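Local coordinates for SnoK (Streptomyces nogalater, PDB 5EPA), which acts as a non-heme iron and 2-oxoglutarate dependent carbocyclase, catalysing a carbocyclisation step in the biosynthesis of nogalamycin, at residues 59-64 / 119-124; 113-118 / 254-259; 43-48 / 92-97. All coordinates share one frame; numbering follows the deposited sequence.

Contact 1: residues 59-64 / 119-124. With AKG (2-oxoglutaric acid), chain H.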
ATOM      1  N   GLU A  59       0.511 -15.850  11.894  1.00 32.39           N
ATOM      2  CA  GLU A  59       0.453 -17.218  11.423  1.00 33.27           C
ATOM      3  C   GLU A  59       1.025 -17.343  10.004  1.00 31.12           C
ATOM      4  O   GLU A  59       1.802 -18.262   9.724  1.00 31.20           O
ATOM      5  CB  GLU A  59      -0.971 -17.774  11.463  1.00 35.63           C
ATOM      6  CG  GLU A  59      -1.484 -18.037  12.882  1.00 38.29           C
ATOM      7  CD  GLU A  59      -2.968 -18.334  12.924  1.00 40.12           C
ATOM      8  OE1 GLU A  59      -3.415 -19.241  12.197  1.00 42.50           O
ATOM      9  OE2 GLU A  59      -3.704 -17.628  13.648  1.00 42.38           O
ATOM     10  N   VAL A  60       0.692 -16.401   9.131  1.00 28.03           N
ATOM     11  CA  VAL A  60       1.243 -16.420   7.784  1.00 26.68           C
ATOM     12  C   VAL A  60       2.795 -16.268   7.789  1.00 26.64           C
ATOM     13  O   VAL A  60       3.509 -17.006   7.121  1.00 25.93           O
ATOM     14  CB  VAL A  60       0.629 -15.324   6.944  1.00 25.47           C
ATOM     15  CG1 VAL A  60       1.341 -15.203   5.624  1.00 24.91           C
ATOM     16  CG2 VAL A  60      -0.841 -15.576   6.740  1.00 25.44           C
ATOM     17  N   LEU A  61       3.305 -15.337   8.585  1.00 26.60           N
ATOM     18  CA  LEU A  61       4.738 -15.170   8.694  1.00 26.99           C
ATOM     19  C   LEU A  61       5.413 -16.480   9.125  1.00 29.13           C
ATOM     20  O   LEU A  61       6.470 -16.818   8.641  1.00 28.67           O
ATOM     21  CB  LEU A  61       5.091 -14.035   9.661  1.00 25.94           C
ATOM     22  CG  LEU A  61       4.812 -12.608   9.152  1.00 24.91           C
ATOM     23  CD1 LEU A  61       4.702 -11.639  10.310  1.00 24.90           C
ATOM     24  CD2 LEU A  61       5.869 -12.168   8.158  1.00 23.93           C
ATOM     25  N   GLU A  62       4.832 -17.146  10.092  1.00 31.47           N
ATOM     26  CA  GLU A  62       5.422 -18.364  10.619  1.00 35.32           C
ATOM     27  C   GLU A  62       5.419 -19.467   9.559  1.00 34.89           C
ATOM     28  O   GLU A  62       6.389 -20.172   9.379  1.00 34.57           O
ATOM     29  CB  GLU A  62       4.716 -18.792  11.926  1.00 39.39           C
ATOM     30  CG  GLU A  62       5.247 -20.106  12.485  1.00 45.04           C
ATOM     31  CD  GLU A  62       4.572 -21.415  12.054  1.00 52.85           C
ATOM     32  OE1 GLU A  62       3.722 -21.449  11.124  1.00 58.62           O
ATOM     33  OE2 GLU A  62       4.937 -22.468  12.653  1.00 61.14           O
ATOM     34  N   LYS A  63       4.325 -19.572   8.837  1.00 34.30           N
ATOM     35  CA  LYS A  63       4.109 -20.649   7.873  1.00 34.75           C
ATOM     36  C   LYS A  63       4.856 -20.457   6.541  1.00 33.17           C
ATOM     37  O   LYS A  63       5.487 -21.366   6.024  1.00 32.05           O
ATOM     38  CB  LYS A  63       2.622 -20.720   7.560  1.00 36.61           C
ATOM     39  CG  LYS A  63       2.326 -21.877   6.605  1.00 39.20           C
ATOM     40  CD  LYS A  63       0.842 -22.182   6.414  1.00 41.84           C
ATOM     41  CE  LYS A  63       0.645 -22.831   5.048  1.00 43.75           C
ATOM     42  NZ  LYS A  63      -0.674 -23.471   4.947  1.00 45.26           N
ATOM     43  N   GLU A  64       4.805 -19.241   6.022  1.00 31.44           N
ATOM     44  CA  GLU A  64       5.436 -18.902   4.746  1.00 31.78           C
ATOM     45  C   GLU A  64       6.910 -18.503   4.844  1.00 30.98           C
ATOM     46  O   GLU A  64       7.677 -18.708   3.908  1.00 31.07           O
ATOM     47  CB  GLU A  64       4.699 -17.715   4.071  1.00 31.82           C
ATOM     48  CG  GLU A  64       3.202 -17.933   3.918  1.00 32.91           C
ATOM     49  CD  GLU A  64       2.872 -19.150   3.060  1.00 34.25           C
ATOM     50  OE1 GLU A  64       3.437 -19.266   1.949  1.00 36.09           O
ATOM     51  OE2 GLU A  64       2.025 -19.971   3.476  1.00 36.04           O
ATOM     52  N   ILE A 119       1.959  -8.280   3.898  1.00 25.07           N
ATOM     53  CA  ILE A 119       2.279  -8.056   5.282  1.00 24.07           C
ATOM     54  C   ILE A 119       3.549  -7.224   5.287  1.00 23.42           C
ATOM     55  O   ILE A 119       4.520  -7.548   4.591  1.00 22.81           O
ATOM     56  CB  ILE A 119       2.487  -9.366   5.994  1.00 24.34           C
ATOM     57  CG1 ILE A 119       1.151 -10.086   6.203  1.00 24.13           C
ATOM     58  CG2 ILE A 119       3.119  -9.117   7.355  1.00 24.51           C
ATOM     59  CD1 ILE A 119       1.324 -11.570   6.484  1.00 24.85           C
ATOM     60  N   LEU A 120       3.547  -6.117   6.035  1.00 23.63           N
ATOM     61  CA  LEU A 120       4.661  -5.124   5.971  1.00 22.95           C
ATOM     62  C   LEU A 120       5.206  -4.796   7.352  1.00 23.66           C
ATOM     63  O   LEU A 120       4.627  -3.999   8.107  1.00 23.12           O
ATOM     64  CB  LEU A 120       4.191  -3.830   5.297  1.00 22.49           C
ATOM     65  CG  LEU A 120       3.695  -3.971   3.855  1.00 21.90           C
ATOM     66  CD1 LEU A 120       2.813  -2.757   3.548  1.00 21.40           C
ATOM     67  CD2 LEU A 120       4.824  -4.112   2.853  1.00 21.30           C
ATOM     68  N   VAL A 121       6.316  -5.443   7.686  1.00 24.57           N
ATOM     69  CA  VAL A 121       6.858  -5.433   9.062  1.00 24.91           C
ATOM     70  C   VAL A 121       8.165  -4.685   9.100  1.00 25.09           C
ATOM     71  O   VAL A 121       9.010  -4.870   8.211  1.00 25.35           O
ATOM     72  CB  VAL A 121       7.098  -6.869   9.577  1.00 25.36           C
ATOM     73  CG1 VAL A 121       7.983  -6.889  10.808  1.00 26.15           C
ATOM     74  CG2 VAL A 121       5.779  -7.529   9.940  1.00 25.90           C
ATOM     75  N   LYS A 122       8.335  -3.837  10.108  1.00 24.90           N
ATOM     76  CA  LYS A 122       9.650  -3.227  10.376  1.00 25.47           C
ATOM     77  C   LYS A 122      10.107  -3.565  11.794  1.00 25.89           C
ATOM     78  O   LYS A 122       9.468  -3.154  12.737  1.00 25.75           O
ATOM     79  CB  LYS A 122       9.647  -1.690  10.198  1.00 24.98           C
ATOM     80  CG  LYS A 122       9.695  -1.195   8.747  1.00 24.13           C
ATOM     81  CD  LYS A 122       9.866   0.329   8.708  1.00 23.84           C
ATOM     82  CE  LYS A 122       9.800   0.923   7.292  1.00 22.80           C
ATOM     83  NZ  LYS A 122      11.114   0.908   6.618  1.00 23.03           N
ATOM     84  N   GLU A 123      11.219  -4.274  11.917  1.00 26.23           N
ATOM     85  CA  GLU A 123      11.751  -4.613  13.205  1.00 27.95           C
ATOM     86  C   GLU A 123      12.492  -3.408  13.772  1.00 29.18           C
ATOM     87  O   GLU A 123      13.116  -2.658  13.016  1.00 28.16           O
ATOM     88  CB  GLU A 123      12.719  -5.781  13.102  1.00 29.35           C
ATOM     89  CG  GLU A 123      12.089  -7.106  12.688  1.00 30.08           C
ATOM     90  CD  GLU A 123      11.229  -7.782  13.783  1.00 32.26           C
ATOM     91  OE1 GLU A 123      11.435  -7.501  15.012  1.00 32.99           O
ATOM     92  OE2 GLU A 123      10.334  -8.627  13.392  1.00 33.72           O
ATOM     93  N   PRO A 124      12.430  -3.225  15.100  1.00 30.80           N
ATOM     94  CA  PRO A 124      13.061  -2.080  15.754  1.00 32.38           C
ATOM     95  C   PRO A 124      14.569  -2.150  15.712  1.00 33.87           C
ATOM     96  O   PRO A 124      15.143  -3.203  15.931  1.00 34.21           O
ATOM     97  CB  PRO A 124      12.574  -2.183  17.196  1.00 33.59           C
ATOM     98  CG  PRO A 124      12.234  -3.649  17.399  1.00 33.47           C
ATOM     99  CD  PRO A 124      11.764  -4.130  16.058  1.00 31.70           C
TER
HETATM  100  C1  AKG H 301       3.075   0.971   0.289  1.00 13.40           C
HETATM  101  O1  AKG H 301       2.131   0.576   1.017  1.00 14.55           O
HETATM  102  O2  AKG H 301       3.000   1.261  -0.935  1.00 14.12           O
HETATM  103  C2  AKG H 301       4.417   1.097   0.853  1.00 13.68           C
HETATM  104  O5  AKG H 301       5.255   1.497   0.060  1.00 16.29           O
HETATM  105  C3  AKG H 301       4.697   0.756   2.295  1.00 13.19           C
HETATM  106  C4  AKG H 301       6.169   0.723   2.717  1.00 12.89           C
HETATM  107  C5  AKG H 301       6.287   0.430   4.225  1.00 13.44           C
HETATM  108  O3  AKG H 301       5.362  -0.166   4.865  1.00 13.85           O
HETATM  109  O4  AKG H 301       7.301   0.774   4.838  1.00 12.22           O
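L61 and I119 mark the closest backbone approach, CA to CA 8.3 Å, where helix 59-64 passes over strand 119-122 at 90° with the axes 10.8 Å apart. At that spacing the side chains do all the touching, and the contacts are all between aliphatic carbons, mostly methyls. I119 uses both of its branches. CG1 lies beside its own backbone N and anti to the carbonyl carbon (chi1 -73°), and the chain continues from it to bring CD1 up against V60, 3.7 Å from V60 CG1. The other branch, CG2, sits before the fork of L61, with both L61 CD1 and L61 CD2 at 4.2 Å. Further along the strand V121 adds a looser touch, its CG2 4.3 Å from L61 CD1. Replacing I119 with alanine would probably open a gap under the helix, leaving V60 CG1 and the L61 fork without the branches they rest on. Strand 112-122 belongs to the major sheet of the double-stranded beta-helix common to the cupin clan, here in its PhyH form, and it splits its duties by alternation: I119 and V121 meet the helix, while L120 and K122 belong to the 2-oxoglutarate pocket. L120 CD1 comes within 3.9 Å of AKG O3, a van der Waals touch on a carboxylate oxygen. K122 passes that same carboxylate with CE, 3.5 Å from AKG O4, and then bends at its last torsion (chi4 -87°), which carries NZ to hydrogen bonds with Q77 O and T130 OG1. Its charge nearby is likely to steady the carboxylate. The 2-oxoglutarate is itself hydrogen-bonded by R233 NH2, T130 OG1 and W151 NE1. R233 NH2 is bonded to L120 O as well, consistent with the strand's backbone helping to position that arginine.

Contact 2: residues 113-118 / 254-259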
ATOM      1  N   ARG A 113     -10.872  -3.803  -8.002  1.00 26.21           N
ATOM      2  CA  ARG A 113     -10.625  -5.191  -7.637  1.00 25.95           C
ATOM      3  C   ARG A 113      -9.455  -5.224  -6.678  1.00 25.11           C
ATOM      4  O   ARG A 113      -8.604  -4.365  -6.712  1.00 23.84           O
ATOM      5  CB  ARG A 113     -10.230  -6.043  -8.850  1.00 26.16           C
ATOM      6  CG  ARG A 113     -11.335  -6.414  -9.816  1.00 27.08           C
ATOM      7  CD  ARG A 113     -10.755  -7.093 -11.043  1.00 27.33           C
ATOM      8  NE  ARG A 113     -11.802  -7.368 -12.011  1.00 28.57           N
ATOM      9  CZ  ARG A 113     -12.654  -8.394 -11.934  1.00 29.74           C
ATOM     10  NH1 ARG A 113     -12.610  -9.253 -10.899  1.00 29.12           N
ATOM     11  NH2 ARG A 113     -13.578  -8.557 -12.879  1.00 30.91           N
ATOM     12  N   VAL A 114      -9.386  -6.283  -5.876  1.00 25.47           N
ATOM     13  CA  VAL A 114      -8.161  -6.545  -5.097  1.00 24.70           C
ATOM     14  C   VAL A 114      -7.055  -7.093  -6.018  1.00 24.07           C
ATOM     15  O   VAL A 114      -7.251  -8.102  -6.684  1.00 24.52           O
ATOM     16  CB  VAL A 114      -8.407  -7.557  -3.987  1.00 25.32           C
ATOM     17  CG1 VAL A 114      -7.133  -7.790  -3.195  1.00 24.74           C
ATOM     18  CG2 VAL A 114      -9.492  -7.061  -3.054  1.00 26.09           C
ATOM     19  N   TYR A 115      -5.932  -6.383  -6.084  1.00 23.20           N
ATOM     20  CA  TYR A 115      -4.771  -6.812  -6.846  1.00 23.10           C
ATOM     21  C   TYR A 115      -3.931  -7.747  -6.006  1.00 22.93           C
ATOM     22  O   TYR A 115      -3.521  -8.808  -6.466  1.00 23.02           O
ATOM     23  CB  TYR A 115      -3.871  -5.646  -7.339  1.00 22.99           C
ATOM     24  CG  TYR A 115      -2.513  -6.153  -7.788  1.00 23.05           C
ATOM     25  CD1 TYR A 115      -2.394  -6.973  -8.872  1.00 23.93           C
ATOM     26  CD2 TYR A 115      -1.377  -5.897  -7.068  1.00 23.11           C
ATOM     27  CE1 TYR A 115      -1.174  -7.499  -9.273  1.00 23.80           C
ATOM     28  CE2 TYR A 115      -0.139  -6.403  -7.471  1.00 23.28           C
ATOM     29  CZ  TYR A 115      -0.067  -7.235  -8.580  1.00 23.78           C
ATOM     30  OH  TYR A 115       1.155  -7.779  -8.961  1.00 24.89           O
ATOM     31  N   SER A 116      -3.640  -7.330  -4.788  1.00 22.87           N
ATOM     32  CA  SER A 116      -2.753  -8.081  -3.910  1.00 22.87           C
ATOM     33  C   SER A 116      -2.785  -7.453  -2.537  1.00 23.52           C
ATOM     34  O   SER A 116      -3.406  -6.395  -2.321  1.00 23.58           O
ATOM     35  CB  SER A 116      -1.311  -8.054  -4.419  1.00 22.55           C
ATOM     36  OG  SER A 116      -0.517  -8.998  -3.740  1.00 22.17           O
ATOM     37  N   SER A 117      -2.110  -8.108  -1.602  1.00 24.37           N
ATOM     38  CA  SER A 117      -1.813  -7.483  -0.329  1.00 25.13           C
ATOM     39  C   SER A 117      -0.461  -7.934   0.161  1.00 26.44           C
ATOM     40  O   SER A 117       0.045  -8.988  -0.273  1.00 27.67           O
ATOM     41  CB  SER A 117      -2.914  -7.778   0.694  1.00 25.75           C
ATOM     42  OG  SER A 117      -2.777  -9.039   1.317  1.00 24.17           O
ATOM     43  N   ASP A 118       0.088  -7.175   1.093  1.00 26.20           N
ATOM     44  CA  ASP A 118       1.354  -7.531   1.688  1.00 28.52           C
ATOM     45  C   ASP A 118       1.325  -7.356   3.194  1.00 27.01           C
ATOM     46  O   ASP A 118       0.778  -6.376   3.699  1.00 26.64           O
ATOM     47  CB  ASP A 118       2.470  -6.630   1.186  1.00 31.08           C
ATOM     48  CG  ASP A 118       2.827  -6.894  -0.250  1.00 36.22           C
ATOM     49  OD1 ASP A 118       2.091  -6.430  -1.138  1.00 41.19           O
ATOM     50  OD2 ASP A 118       3.865  -7.546  -0.502  1.00 39.57           O
ATOM     51  N   GLY A 254       6.428 -12.242 -10.876  1.00 29.14           N
ATOM     52  CA  GLY A 254       6.730 -13.689 -10.804  1.00 30.99           C
ATOM     53  C   GLY A 254       5.531 -14.587 -10.559  1.00 31.08           C
ATOM     54  O   GLY A 254       5.427 -15.694 -11.106  1.00 34.85           O
ATOM     55  N   HIS A 255       4.617 -14.099  -9.751  1.00 30.40           N
ATOM     56  CA  HIS A 255       3.382 -14.834  -9.424  1.00 30.96           C
ATOM     57  C   HIS A 255       2.293 -14.771 -10.508  1.00 30.70           C
ATOM     58  O   HIS A 255       1.207 -15.274 -10.324  1.00 30.45           O
ATOM     59  CB  HIS A 255       2.822 -14.244  -8.132  1.00 30.54           C
ATOM     60  CG  HIS A 255       2.346 -12.837  -8.274  1.00 30.19           C
ATOM     61  ND1 HIS A 255       3.199 -11.757  -8.366  1.00 30.98           N
ATOM     62  CD2 HIS A 255       1.095 -12.332  -8.361  1.00 30.72           C
ATOM     63  CE1 HIS A 255       2.494 -10.647  -8.477  1.00 29.73           C
ATOM     64  NE2 HIS A 255       1.213 -10.967  -8.470  1.00 30.78           N
ATOM     65  N   LEU A 256       2.583 -14.117 -11.628  1.00 31.33           N
ATOM     66  CA  LEU A 256       1.620 -13.964 -12.734  1.00 31.52           C
ATOM     67  C   LEU A 256       2.043 -14.743 -13.973  1.00 32.66           C
ATOM     68  O   LEU A 256       1.590 -14.465 -15.069  1.00 33.48           O
ATOM     69  CB  LEU A 256       1.468 -12.476 -13.094  1.00 31.51           C
ATOM     70  CG  LEU A 256       0.962 -11.551 -11.980  1.00 29.88           C
ATOM     71  CD1 LEU A 256       0.942 -10.132 -12.458  1.00 29.84           C
ATOM     72  CD2 LEU A 256      -0.431 -11.936 -11.499  1.00 30.46           C
ATOM     73  N   SER A 257       2.850 -15.777 -13.790  1.00 33.49           N
ATOM     74  CA  SER A 257       3.318 -16.601 -14.898  1.00 35.74           C
ATOM     75  C   SER A 257       2.207 -17.218 -15.743  1.00 37.66           C
ATOM     76  O   SER A 257       2.406 -17.483 -16.926  1.00 39.06           O
ATOM     77  CB  SER A 257       4.201 -17.736 -14.380  1.00 36.69           C
ATOM     78  OG  SER A 257       3.480 -18.521 -13.444  1.00 36.22           O
ATOM     79  N   ARG A 258       1.050 -17.461 -15.148  1.00 38.94           N
ATOM     80  CA  ARG A 258      -0.063 -18.101 -15.894  1.00 42.21           C
ATOM     81  C   ARG A 258      -0.699 -17.128 -16.887  1.00 40.99           C
ATOM     82  O   ARG A 258      -1.440 -17.532 -17.748  1.00 42.64           O
ATOM     83  CB  ARG A 258      -1.121 -18.700 -14.936  1.00 44.38           C
ATOM     84  CG  ARG A 258      -1.867 -17.638 -14.120  1.00 49.55           C
ATOM     85  CD  ARG A 258      -2.420 -18.118 -12.776  1.00 51.92           C
ATOM     86  NE  ARG A 258      -3.110 -17.036 -12.035  1.00 54.56           N
ATOM     87  CZ  ARG A 258      -2.502 -16.047 -11.368  1.00 58.08           C
ATOM     88  NH1 ARG A 258      -1.169 -15.970 -11.336  1.00 61.24           N
ATOM     89  NH2 ARG A 258      -3.220 -15.121 -10.731  1.00 57.61           N
ATOM     90  N   LEU A 259      -0.390 -15.836 -16.780  1.00 39.39           N
ATOM     91  CA  LEU A 259      -1.021 -14.831 -17.657  1.00 39.07           C
ATOM     92  C   LEU A 259      -0.157 -14.436 -18.859  1.00 39.90           C
ATOM     93  O   LEU A 259       1.065 -14.522 -18.818  1.00 39.30           O
ATOM     94  CB  LEU A 259      -1.355 -13.560 -16.882  1.00 36.19           C
ATOM     95  CG  LEU A 259      -2.239 -13.671 -15.659  1.00 34.62           C
ATOM     96  CD1 LEU A 259      -2.373 -12.274 -15.080  1.00 33.30           C
ATOM     97  CD2 LEU A 259      -3.603 -14.233 -15.979  1.00 35.25           C
TER
HETATM   98  O   HOH W   1      -1.168 -10.581  -7.205  1.00 33.59           O
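Y115 and H255 meet where the major sheet of the double-stranded beta-helix carries a classic beta bulge: Y115 and S116 both face V239 on the neighbouring strand 233-242. The tyrosine ring extends from the bulged strand with CG anti to the backbone N (chi1 165°), and its hydroxyl arrives at the edge of the H255 imidazole, close to the plane of that ring. There Y115 OH lies 3.2 Å from H255 CE1 and equally near NE2, and the two side chains meet at a slant. L256 completes the trio. Its CD1 is 4.2 Å from Y115 OH, while its CG covers part of one face of the H255 ring, 3.5 Å above the plane and towards the rim. L256 opens a type I beta turn that runs to L259, and the contact joins this part of the loop after strand 246-247 to the sheet. The side chain of Y115 lies about 10 Å from the bound 2-oxoglutarate. A water over the rim of the Y115 ring bridges the two segments: it donates to Y115 O at 3.0 Å and accepts a weak hydrogen bond from H255 NE2 at 2.7 Å.

Contact 3: residues 43-48 / 92-97; sequences RVLSET and RSLVLH
L45 lays one methyl over the face of the H97 imidazole, and this is where the contact is tight. CD2 of L45 stands 3.8 Å from the centroid of the H97 ring and 20° off the normal, a CH-pi contact displaced towards the rim, with NE2 of H97 its nearest atom at 3.6 Å. The histidine gets there because its CG is anti to the backbone N (chi1 -169°), which sends the ring out from 92-97 towards the other segment. Its rotation is fixed by polar partners too: NE2 is hydrogen-bonded to E49 OE2, and H97 is the N-cap of helix 98-108, its ND1 taking a weak bond from the backbone N of I100. The other methyl of L45 is less closely engaged, CD1 being 4.3 Å from CD1 of L94, and V44 comes no nearer to the ring than its carbonyl O, 4.4 Å from H97 CE1. Towards solvent the segments part. S46, E47 and T48 on one side and R92 and S93 on the other are exposed and do not meet. At this end S46 is the N-cap of helix 47-64, its OG capping a backbone N, while E49 OE1 takes the N-H of S46, as in a capping box, so E49 serves both the cap and H97. Inwards, V44, L45 and L94 all pack on I100 of helix 98-108; L94 also touches F53 of helix 47-64, and below these residues lies the major sheet, met by L94 at H236 and by V95 at V238 of strand 233-242.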
ATOM      1  N   ARG A  43      -9.749   4.883  12.952  1.00 29.91           N
ATOM      2  CA  ARG A  43     -10.697   3.992  13.603  1.00 31.40           C
ATOM      3  C   ARG A  43     -11.603   3.218  12.609  1.00 30.46           C
ATOM      4  O   ARG A  43     -12.800   3.255  12.706  1.00 31.18           O
ATOM      5  CB  ARG A  43     -11.526   4.768  14.612  1.00 33.70           C
ATOM      6  CG  ARG A  43     -10.683   5.479  15.668  1.00 36.14           C
ATOM      7  CD  ARG A  43     -11.548   6.278  16.651  1.00 38.51           C
ATOM      8  NE  ARG A  43     -12.230   7.363  15.949  1.00 39.39           N
ATOM      9  CZ  ARG A  43     -11.713   8.547  15.688  1.00 39.87           C
ATOM     10  NH1 ARG A  43     -10.470   8.841  16.067  1.00 41.04           N
ATOM     11  NH2 ARG A  43     -12.437   9.437  15.023  1.00 40.10           N
ATOM     12  N   VAL A  44     -10.997   2.539  11.656  1.00 29.04           N
ATOM     13  CA  VAL A  44     -11.750   1.771  10.713  1.00 29.08           C
ATOM     14  C   VAL A  44     -11.980   0.367  11.289  1.00 30.22           C
ATOM     15  O   VAL A  44     -13.082  -0.161  11.204  1.00 30.48           O
ATOM     16  CB  VAL A  44     -11.033   1.675   9.360  1.00 27.97           C
ATOM     17  CG1 VAL A  44     -11.851   0.868   8.383  1.00 27.90           C
ATOM     18  CG2 VAL A  44     -10.762   3.072   8.795  1.00 28.10           C
ATOM     19  N   LEU A  45     -10.914  -0.209  11.859  1.00 30.31           N
ATOM     20  CA  LEU A  45     -10.951  -1.478  12.577  1.00 30.99           C
ATOM     21  C   LEU A  45     -10.999  -1.293  14.066  1.00 32.08           C
ATOM     22  O   LEU A  45     -10.285  -0.466  14.621  1.00 33.66           O
ATOM     23  CB  LEU A  45      -9.704  -2.284  12.268  1.00 30.21           C
ATOM     24  CG  LEU A  45      -9.449  -2.606  10.805  1.00 29.98           C
ATOM     25  CD1 LEU A  45      -8.203  -3.451  10.697  1.00 29.72           C
ATOM     26  CD2 LEU A  45     -10.633  -3.382  10.194  1.00 30.96           C
ATOM     27  N   SER A  46     -11.811  -2.104  14.725  1.00 33.23           N
ATOM     28  CA  SER A  46     -11.886  -2.136  16.174  1.00 34.51           C
ATOM     29  C   SER A  46     -10.642  -2.821  16.761  1.00 34.93           C
ATOM     30  O   SER A  46      -9.895  -3.497  16.059  1.00 33.31           O
ATOM     31  CB  SER A  46     -13.119  -2.942  16.605  1.00 35.42           C
ATOM     32  OG  SER A  46     -12.977  -4.300  16.206  1.00 35.35           O
ATOM     33  N   GLU A  47     -10.449  -2.664  18.065  1.00 37.99           N
ATOM     34  CA  GLU A  47      -9.341  -3.329  18.795  1.00 39.44           C
ATOM     35  C   GLU A  47      -9.408  -4.845  18.602  1.00 37.24           C
ATOM     36  O   GLU A  47      -8.403  -5.500  18.389  1.00 35.94           O
ATOM     37  CB  GLU A  47      -9.359  -2.911  20.278  1.00 44.93           C
ATOM     38  CG  GLU A  47      -8.968  -1.448  20.389  1.00 51.05           C
ATOM     39  CD  GLU A  47      -9.135  -0.861  21.788  1.00 58.88           C
ATOM     40  OE1 GLU A  47     -10.149  -1.174  22.476  1.00 62.58           O
ATOM     41  OE2 GLU A  47      -8.236  -0.071  22.198  1.00 65.97           O
ATOM     42  N   THR A  48     -10.612  -5.386  18.659  1.00 36.42           N
ATOM     43  CA  THR A  48     -10.825  -6.801  18.486  1.00 35.56           C
ATOM     44  C   THR A  48     -10.396  -7.262  17.099  1.00 34.00           C
ATOM     45  O   THR A  48      -9.703  -8.271  16.969  1.00 35.00           O
ATOM     46  CB  THR A  48     -12.297  -7.136  18.716  1.00 36.66           C
ATOM     47  OG1 THR A  48     -12.629  -6.816  20.058  1.00 37.43           O
ATOM     48  CG2 THR A  48     -12.604  -8.646  18.446  1.00 36.71           C
ATOM     49  N   ARG A  92      -9.169 -12.807   3.785  1.00 29.17           N
ATOM     50  CA  ARG A  92     -10.110 -12.377   2.767  1.00 29.91           C
ATOM     51  C   ARG A  92     -10.995 -11.291   3.345  1.00 29.49           C
ATOM     52  O   ARG A  92     -11.391 -10.381   2.634  1.00 28.40           O
ATOM     53  CB  ARG A  92     -10.977 -13.579   2.278  1.00 31.35           C
ATOM     54  CG  ARG A  92     -12.064 -13.238   1.254  1.00 32.66           C
ATOM     55  CD  ARG A  92     -12.878 -14.509   0.890  1.00 35.10           C
ATOM     56  NE  ARG A  92     -12.012 -15.412   0.157  1.00 35.54           N
ATOM     57  CZ  ARG A  92     -11.825 -15.363  -1.156  1.00 36.24           C
ATOM     58  NH1 ARG A  92     -12.526 -14.514  -1.917  1.00 36.09           N
ATOM     59  NH2 ARG A  92     -10.960 -16.205  -1.727  1.00 36.56           N
ATOM     60  N   SER A  93     -11.349 -11.450   4.611  1.00 30.07           N
ATOM     61  CA  SER A  93     -12.275 -10.531   5.264  1.00 31.14           C
ATOM     62  C   SER A  93     -11.563  -9.233   5.668  1.00 30.25           C
ATOM     63  O   SER A  93     -12.194  -8.328   6.106  1.00 30.69           O
ATOM     64  CB  SER A  93     -12.949 -11.205   6.476  1.00 32.80           C
ATOM     65  OG  SER A  93     -11.972 -11.478   7.474  1.00 33.16           O
ATOM     66  N   LEU A  94     -10.251  -9.180   5.487  1.00 29.19           N
ATOM     67  CA  LEU A  94      -9.501  -7.963   5.621  1.00 29.05           C
ATOM     68  C   LEU A  94      -9.506  -7.178   4.321  1.00 28.48           C
ATOM     69  O   LEU A  94      -9.863  -6.017   4.322  1.00 29.15           O
ATOM     70  CB  LEU A  94      -8.046  -8.235   6.037  1.00 29.13           C
ATOM     71  CG  LEU A  94      -7.167  -7.032   6.287  1.00 29.42           C
ATOM     72  CD1 LEU A  94      -7.724  -6.144   7.390  1.00 30.57           C
ATOM     73  CD2 LEU A  94      -5.764  -7.459   6.662  1.00 29.64           C
ATOM     74  N   VAL A  95      -9.107  -7.800   3.220  1.00 27.36           N
ATOM     75  CA  VAL A  95      -9.057  -7.113   1.932  1.00 26.52           C
ATOM     76  C   VAL A  95     -10.450  -6.767   1.359  1.00 26.76           C
ATOM     77  O   VAL A  95     -10.592  -5.754   0.682  1.00 26.46           O
ATOM     78  CB  VAL A  95      -8.233  -7.870   0.866  1.00 26.45           C
ATOM     79  CG1 VAL A  95      -6.810  -8.080   1.354  1.00 26.07           C
ATOM     80  CG2 VAL A  95      -8.861  -9.214   0.482  1.00 27.44           C
ATOM     81  N   LEU A  96     -11.450  -7.594   1.666  1.00 27.34           N
ATOM     82  CA  LEU A  96     -12.837  -7.300   1.355  1.00 28.05           C
ATOM     83  C   LEU A  96     -13.613  -6.901   2.595  1.00 28.96           C
ATOM     84  O   LEU A  96     -14.827  -6.985   2.602  1.00 30.29           O
ATOM     85  CB  LEU A  96     -13.520  -8.501   0.683  1.00 28.98           C
ATOM     86  CG  LEU A  96     -12.901  -8.984  -0.627  1.00 28.63           C
ATOM     87  CD1 LEU A  96     -13.678 -10.159  -1.201  1.00 30.09           C
ATOM     88  CD2 LEU A  96     -12.830  -7.865  -1.658  1.00 28.51           C
ATOM     89  N   HIS A  97     -12.936  -6.380   3.615  1.00 28.58           N
ATOM     90  CA  HIS A  97     -13.603  -5.795   4.759  1.00 29.29           C
ATOM     91  C   HIS A  97     -14.589  -4.762   4.228  1.00 30.08           C
ATOM     92  O   HIS A  97     -14.236  -3.979   3.337  1.00 29.32           O
ATOM     93  CB  HIS A  97     -12.582  -5.131   5.689  1.00 29.39           C
ATOM     94  CG  HIS A  97     -13.138  -4.717   7.012  1.00 30.66           C
ATOM     95  ND1 HIS A  97     -13.691  -3.480   7.229  1.00 31.17           N
ATOM     96  CD2 HIS A  97     -13.209  -5.374   8.199  1.00 31.45           C
ATOM     97  CE1 HIS A  97     -14.112  -3.401   8.481  1.00 32.52           C
ATOM     98  NE2 HIS A  97     -13.820  -4.534   9.095  1.00 32.07           N
TER

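In the fold
Along the chain the segments come as 43-48, 59-64, 92-97, 113-118, 119-124 and 254-259, so contact 1 interleaves with both others, whereas contact 3 closes before contact 2 opens. The centres of contacts 1 and 3 are about 18 Å apart, those of contacts 1 and 2 about 19 Å, those of contacts 2 and 3 about 21 Å. Contact 1 uses the C-terminal end of helix 47-64; contact 3 joins the loop leading into its start to 92-97. Contacts 1 and 2 hold a helix and a late loop against adjoining parts of strand 112-122, which also supplies pocket residues for 2-oxoglutarate. Contacts 2 and 3 touch directly, V114 CG2 lying 3.7 Å from L96 CD2.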